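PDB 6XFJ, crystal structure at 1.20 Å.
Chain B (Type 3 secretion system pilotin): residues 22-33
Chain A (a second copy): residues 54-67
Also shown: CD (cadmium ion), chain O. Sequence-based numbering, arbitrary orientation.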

# COMPACT_ATOMS: atom_id res chain seq x y z
N LYS B 22 -6.37 -1.65 -10.90
CA LYS B 22 -5.69 -1.86 -12.20
C LYS B 22 -4.41 -2.67 -11.99
O LYS B 22 -4.24 -3.78 -12.56
CB LYS B 22 -5.36 -0.49 -12.81
N TYR B 23 -3.49 -2.15 -11.18
CA TYR B 23 -2.21 -2.82 -10.87
C TYR B 23 -2.35 -3.97 -9.89
O TYR B 23 -1.54 -4.87 -9.84
CB TYR B 23 -1.13 -1.85 -10.45
CG TYR B 23 -0.57 -1.00 -11.55
CD1 TYR B 23 -1.23 0.06 -12.07
CD2 TYR B 23 0.65 -1.33 -12.08
CE1 TYR B 23 -0.69 0.84 -13.08
CE2 TYR B 23 1.20 -0.58 -13.10
CZ TYR B 23 0.54 0.52 -13.60
OH TYR B 23 1.08 1.33 -14.59
N LYS B 24 -3.32 -3.85 -8.98
CA LYS B 24 -3.54 -4.85 -7.90
C LYS B 24 -2.27 -5.02 -7.05
O LYS B 24 -1.91 -6.14 -6.68
CB LYS B 24 -4.11 -6.16 -8.45
CG LYS B 24 -5.48 -5.94 -9.09
CD LYS B 24 -6.23 -7.18 -9.41
CE LYS B 24 -7.53 -6.90 -10.11
NZ LYS B 24 -8.34 -8.13 -10.21
N GLN B 25 -1.63 -3.90 -6.71
CA GLN B 25 -0.36 -3.95 -5.97
C GLN B 25 -0.53 -4.61 -4.60
O GLN B 25 0.38 -5.34 -4.17
CB GLN B 25 0.29 -2.59 -5.83
CG GLN B 25 0.75 -1.95 -7.09
CD GLN B 25 1.80 -2.79 -7.79
OE1 GLN B 25 1.53 -3.37 -8.82
NE2 GLN B 25 2.97 -2.82 -7.23
N THR B 26 -1.59 -4.29 -3.85
CA THR B 26 -1.74 -4.84 -2.49
C THR B 26 -1.81 -6.38 -2.53
O THR B 26 -1.12 -7.03 -1.77
CB THR B 26 -2.94 -4.18 -1.80
OG1 THR B 26 -2.53 -2.82 -1.63
CG2 THR B 26 -3.29 -4.78 -0.46
N LYS B 27 -2.65 -6.93 -3.39
CA LYS B 27 -2.74 -8.39 -3.48
C LYS B 27 -1.43 -9.02 -3.92
O LYS B 27 -1.07 -10.04 -3.44
CB LYS B 27 -3.90 -8.74 -4.40
CG LYS B 27 -5.26 -8.47 -3.75
CD LYS B 27 -6.42 -8.75 -4.67
CE LYS B 27 -7.73 -8.67 -3.90
NZ LYS B 27 -8.90 -8.71 -4.81
N GLU B 28 -0.74 -8.36 -4.84
CA GLU B 28 0.54 -8.90 -5.32
C GLU B 28 1.55 -8.93 -4.17
O GLU B 28 2.26 -9.94 -3.98
CB GLU B 28 1.11 -7.99 -6.42
CG GLU B 28 0.50 -8.11 -7.80
CD GLU B 28 1.24 -7.21 -8.80
OE1 GLU B 28 2.25 -6.48 -8.43
OE2 GLU B 28 0.83 -7.25 -9.99
N GLN B 29 1.56 -7.86 -3.37
CA GLN B 29 2.51 -7.73 -2.25
C GLN B 29 2.20 -8.78 -1.18
O GLN B 29 3.11 -9.40 -0.62
CB GLN B 29 2.38 -6.34 -1.66
CG GLN B 29 3.08 -5.29 -2.52
CD GLN B 29 2.82 -3.89 -2.05
OE1 GLN B 29 2.30 -3.69 -0.96
NE2 GLN B 29 3.16 -2.87 -2.83
N ALA B 30 0.94 -8.94 -0.83
CA ALA B 30 0.53 -9.94 0.16
C ALA B 30 0.94 -11.33 -0.29
O ALA B 30 1.50 -12.10 0.51
CB ALA B 30 -0.95 -9.86 0.41
N LEU B 31 0.69 -11.66 -1.56
CA LEU B 31 1.08 -13.00 -2.07
C LEU B 31 2.61 -13.14 -1.94
O LEU B 31 3.07 -14.23 -1.50
CB LEU B 31 0.60 -13.16 -3.51
CG LEU B 31 0.90 -14.53 -4.09
CD1 LEU B 31 0.26 -15.65 -3.32
CD2 LEU B 31 0.45 -14.60 -5.53
N THR B 32 3.38 -12.12 -2.31
CA THR B 32 4.86 -12.18 -2.18
C THR B 32 5.24 -12.52 -0.74
O THR B 32 6.05 -13.43 -0.48
CB THR B 32 5.52 -10.88 -2.63
OG1 THR B 32 5.21 -10.71 -4.01
CG2 THR B 32 7.03 -10.90 -2.47
N PHE B 33 4.65 -11.81 0.21
CA PHE B 33 4.99 -12.01 1.63
C PHE B 33 4.73 -13.47 2.01
O PHE B 33 5.60 -14.11 2.60
CB PHE B 33 4.15 -11.07 2.51
CG PHE B 33 4.36 -11.41 3.95
CD1 PHE B 33 5.45 -10.91 4.64
CD2 PHE B 33 3.55 -12.34 4.58
CE1 PHE B 33 5.68 -11.29 5.95
CE2 PHE B 33 3.76 -12.70 5.92
CZ PHE B 33 4.84 -12.18 6.57
CD CD O . 2.64 -4.97 -10.10
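Chain A (54-67) FKKVLLEPGSKNLS

A recurring principle of protein interfaces is that backbone carbonyls left without partners where a helix ends or a chain turns must be satisfied by something else, often side-chain amides and ordered water from a neighbouring chain. The contact between two copies of this type 3 secretion system pilotin is a compact example. In chain A, a helix that begins earlier in the chain runs through Phe A54 and the residues after it, gives way to a short 3-10 segment from Pro A61 to Ser A63, and continues into a type I beta turn from Ser A63 to Leu A66, closed by Leu A66 N to Ser A63 O at 3.0 Å. Against it lies the chain B helix that starts at Gln B25, preceded by Tyr B23 and by Lys B24 with its positive phi. The two stretches advance in the same sense: Tyr B23 lies nearest Leu A58 (CA to CA 7.6 Å), Gln B25 nearest Lys A64 (CA to CA 7.2 Å) and Gln B29 nearest Asn A65 (CA to CA 6.0 Å). Together they bury 510 Å².

The apolar part belongs to Tyr B23. Leu A58 CB sits over one face of its ring, 3.7 Å from the centroid in a CH-pi contact, and lies 3.5 Å from Tyr B23 CE2; Leu A59 CD2 approaches Tyr B23 CE2 at 3.9 Å. The phenol reaches past these leucines to the helix backbone, where Tyr B23 OH lies 2.7 Å from Lys A55 O, a weak hydrogen bond whose proton has another acceptor within reach.

Farther along, the turn presents its carbonyls to glutamine. Gln B29 extends its side chain so that NE2 donates twice, to Lys A64 O at 3.0 Å and to Leu A66 O at 2.9 Å. One amide group thus spans the end of the turn, using both of its protons, while its OE1 is satisfied elsewhere in the structure. Gln B25 works largely through solvent: its NE2 donates to water 2 at 2.9 Å, and that water in turn donates to Ser A63 O and Leu A66 O, each at 2.8 Å. Leu A66 O therefore accepts from both a side chain and a water. Lys A64 O likewise receives a second donor, water 3 at 2.8 Å, which also donates to Glu B28 OE1 at 3.0 Å.

A cadmium ion takes up two of the chain B side-chain oxygens. Gln B25 OE1 and Glu B28 OE1 each bind CD at 2.3 Å, and waters 1, 6, 7 and 8 are its other ligands. Water 1, 2.3 Å from CD, donates to Leu A58 O at 2.7 Å, carrying the metal site across to chain A. At the far end, Thr B32 OG1 and Lys A64 NZ stand 3.9 Å apart, but water 4 links them: it accepts from Lys A64 NZ at 2.9 Å, donates to Asn A65 OD1 at 2.8 Å and lies 3.0 Å from Thr B32 OG1.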

# COMPACT_ATOMS: atom_id res chain seq x y z
N PHE A 54 3.00 8.36 -12.12
CA PHE A 54 2.63 7.33 -11.13
C PHE A 54 2.51 5.97 -11.83
O PHE A 54 2.97 5.01 -11.31
CB PHE A 54 1.33 7.82 -10.47
CG PHE A 54 0.64 6.91 -9.48
CD1 PHE A 54 1.30 6.44 -8.36
CD2 PHE A 54 -0.67 6.55 -9.72
CE1 PHE A 54 0.60 5.69 -7.42
CE2 PHE A 54 -1.36 5.82 -8.76
CZ PHE A 54 -0.69 5.33 -7.68
N LYS A 55 1.79 5.95 -12.94
CA LYS A 55 1.66 4.67 -13.70
C LYS A 55 3.05 4.13 -14.11
O LYS A 55 3.25 2.91 -14.06
CB LYS A 55 0.71 4.85 -14.88
CG LYS A 55 -0.74 5.04 -14.51
CD LYS A 55 -1.53 5.42 -15.73
CE LYS A 55 -2.82 6.12 -15.51
NZ LYS A 55 -3.43 6.27 -16.86
N LYS A 56 3.96 5.01 -14.47
CA LYS A 56 5.33 4.57 -14.83
C LYS A 56 6.07 4.00 -13.60
O LYS A 56 6.71 2.93 -13.66
CB LYS A 56 6.06 5.76 -15.41
CG LYS A 56 5.54 6.16 -16.78
CD LYS A 56 6.30 7.31 -17.43
CE LYS A 56 5.65 7.75 -18.73
NZ LYS A 56 6.34 8.91 -19.35
N VAL A 57 5.90 4.67 -12.43
CA VAL A 57 6.59 4.19 -11.20
C VAL A 57 6.07 2.81 -10.86
O VAL A 57 6.86 1.95 -10.49
CB VAL A 57 6.33 5.17 -10.02
CG1 VAL A 57 6.72 4.54 -8.69
CG2 VAL A 57 7.05 6.46 -10.21
N LEU A 58 4.76 2.59 -10.99
CA LEU A 58 4.16 1.31 -10.56
C LEU A 58 4.62 0.17 -11.46
O LEU A 58 4.47 -1.00 -11.07
CB LEU A 58 2.63 1.39 -10.52
CG LEU A 58 2.11 2.32 -9.41
CD1 LEU A 58 0.61 2.37 -9.55
CD2 LEU A 58 2.56 1.81 -8.06
N LEU A 59 5.09 0.46 -12.70
CA LEU A 59 5.62 -0.60 -13.62
C LEU A 59 7.03 -1.02 -13.18
O LEU A 59 7.51 -2.05 -13.65
CB LEU A 59 5.60 -0.08 -15.06
CG LEU A 59 4.23 -0.06 -15.72
CD1 LEU A 59 4.27 0.82 -16.96
CD2 LEU A 59 3.62 -1.42 -16.00
N GLU A 60 7.77 -0.24 -12.43
CA GLU A 60 9.16 -0.55 -12.07
C GLU A 60 9.25 -1.63 -11.03
O GLU A 60 8.68 -1.45 -9.94
CB GLU A 60 9.85 0.72 -11.61
CG GLU A 60 9.87 1.75 -12.74
CD GLU A 60 10.56 3.04 -12.40
OE1 GLU A 60 10.98 3.18 -11.24
OE2 GLU A 60 10.69 3.90 -13.31
N PRO A 61 10.01 -2.73 -11.24
CA PRO A 61 10.17 -3.73 -10.19
C PRO A 61 10.73 -3.15 -8.88
O PRO A 61 10.39 -3.66 -7.79
CB PRO A 61 11.18 -4.71 -10.83
CG PRO A 61 10.89 -4.60 -12.27
CD PRO A 61 10.63 -3.14 -12.54
N GLY A 62 11.51 -2.09 -8.94
CA GLY A 62 12.06 -1.49 -7.72
C GLY A 62 10.94 -0.93 -6.83
O GLY A 62 11.18 -0.66 -5.62
N SER A 63 9.77 -0.70 -7.40
CA SER A 63 8.61 -0.11 -6.66
C SER A 63 7.61 -1.17 -6.21
O SER A 63 6.57 -0.80 -5.60
CB SER A 63 7.96 0.89 -7.52
OG SER A 63 8.83 2.00 -7.70
N LYS A 64 7.87 -2.44 -6.43
CA LYS A 64 6.81 -3.47 -6.33
C LYS A 64 6.27 -3.57 -4.89
O LYS A 64 5.12 -4.00 -4.78
CB LYS A 64 7.33 -4.80 -6.84
CG LYS A 64 8.37 -5.45 -5.94
CD LYS A 64 9.08 -6.59 -6.64
CE LYS A 64 8.15 -7.75 -6.95
NZ LYS A 64 7.89 -8.52 -5.72
N ASN A 65 7.10 -3.32 -3.89
CA ASN A 65 6.65 -3.44 -2.46
C ASN A 65 6.32 -2.11 -1.84
O ASN A 65 6.08 -2.09 -0.61
CB ASN A 65 7.70 -4.23 -1.69
CG ASN A 65 7.62 -5.72 -1.98
OD1 ASN A 65 6.59 -6.24 -2.43
ND2 ASN A 65 8.66 -6.46 -1.67
N LEU A 66 6.24 -1.06 -2.61
CA LEU A 66 5.96 0.27 -2.04
C LEU A 66 4.47 0.54 -1.98
O LEU A 66 3.61 0.00 -2.64
CB LEU A 66 6.65 1.34 -2.90
CG LEU A 66 8.16 1.16 -3.04
CD1 LEU A 66 8.73 2.37 -3.76
CD2 LEU A 66 8.84 0.98 -1.68
N SER A 67 4.12 1.41 -1.01
CA SER A 67 2.72 1.80 -0.75
C SER A 67 2.27 2.81 -1.76
O SER A 67 3.08 3.42 -2.51
CB SER A 67 2.51 2.38 0.63
OG SER A 67 3.20 3.62 0.66
O HOH W 1 3.55 -3.49 -11.62
O HOH W 2 3.79 -0.72 -5.39
O HOH W 3 3.87 -6.23 -5.91
O HOH W 4 5.43 -7.78 -4.43
O HOH W 5 6.97 -11.80 -5.83
O HOH W 6 0.83 -4.91 -11.22
O HOH W 7 4.53 -4.73 -8.94
O HOH W 8 3.62 -6.75 -11.67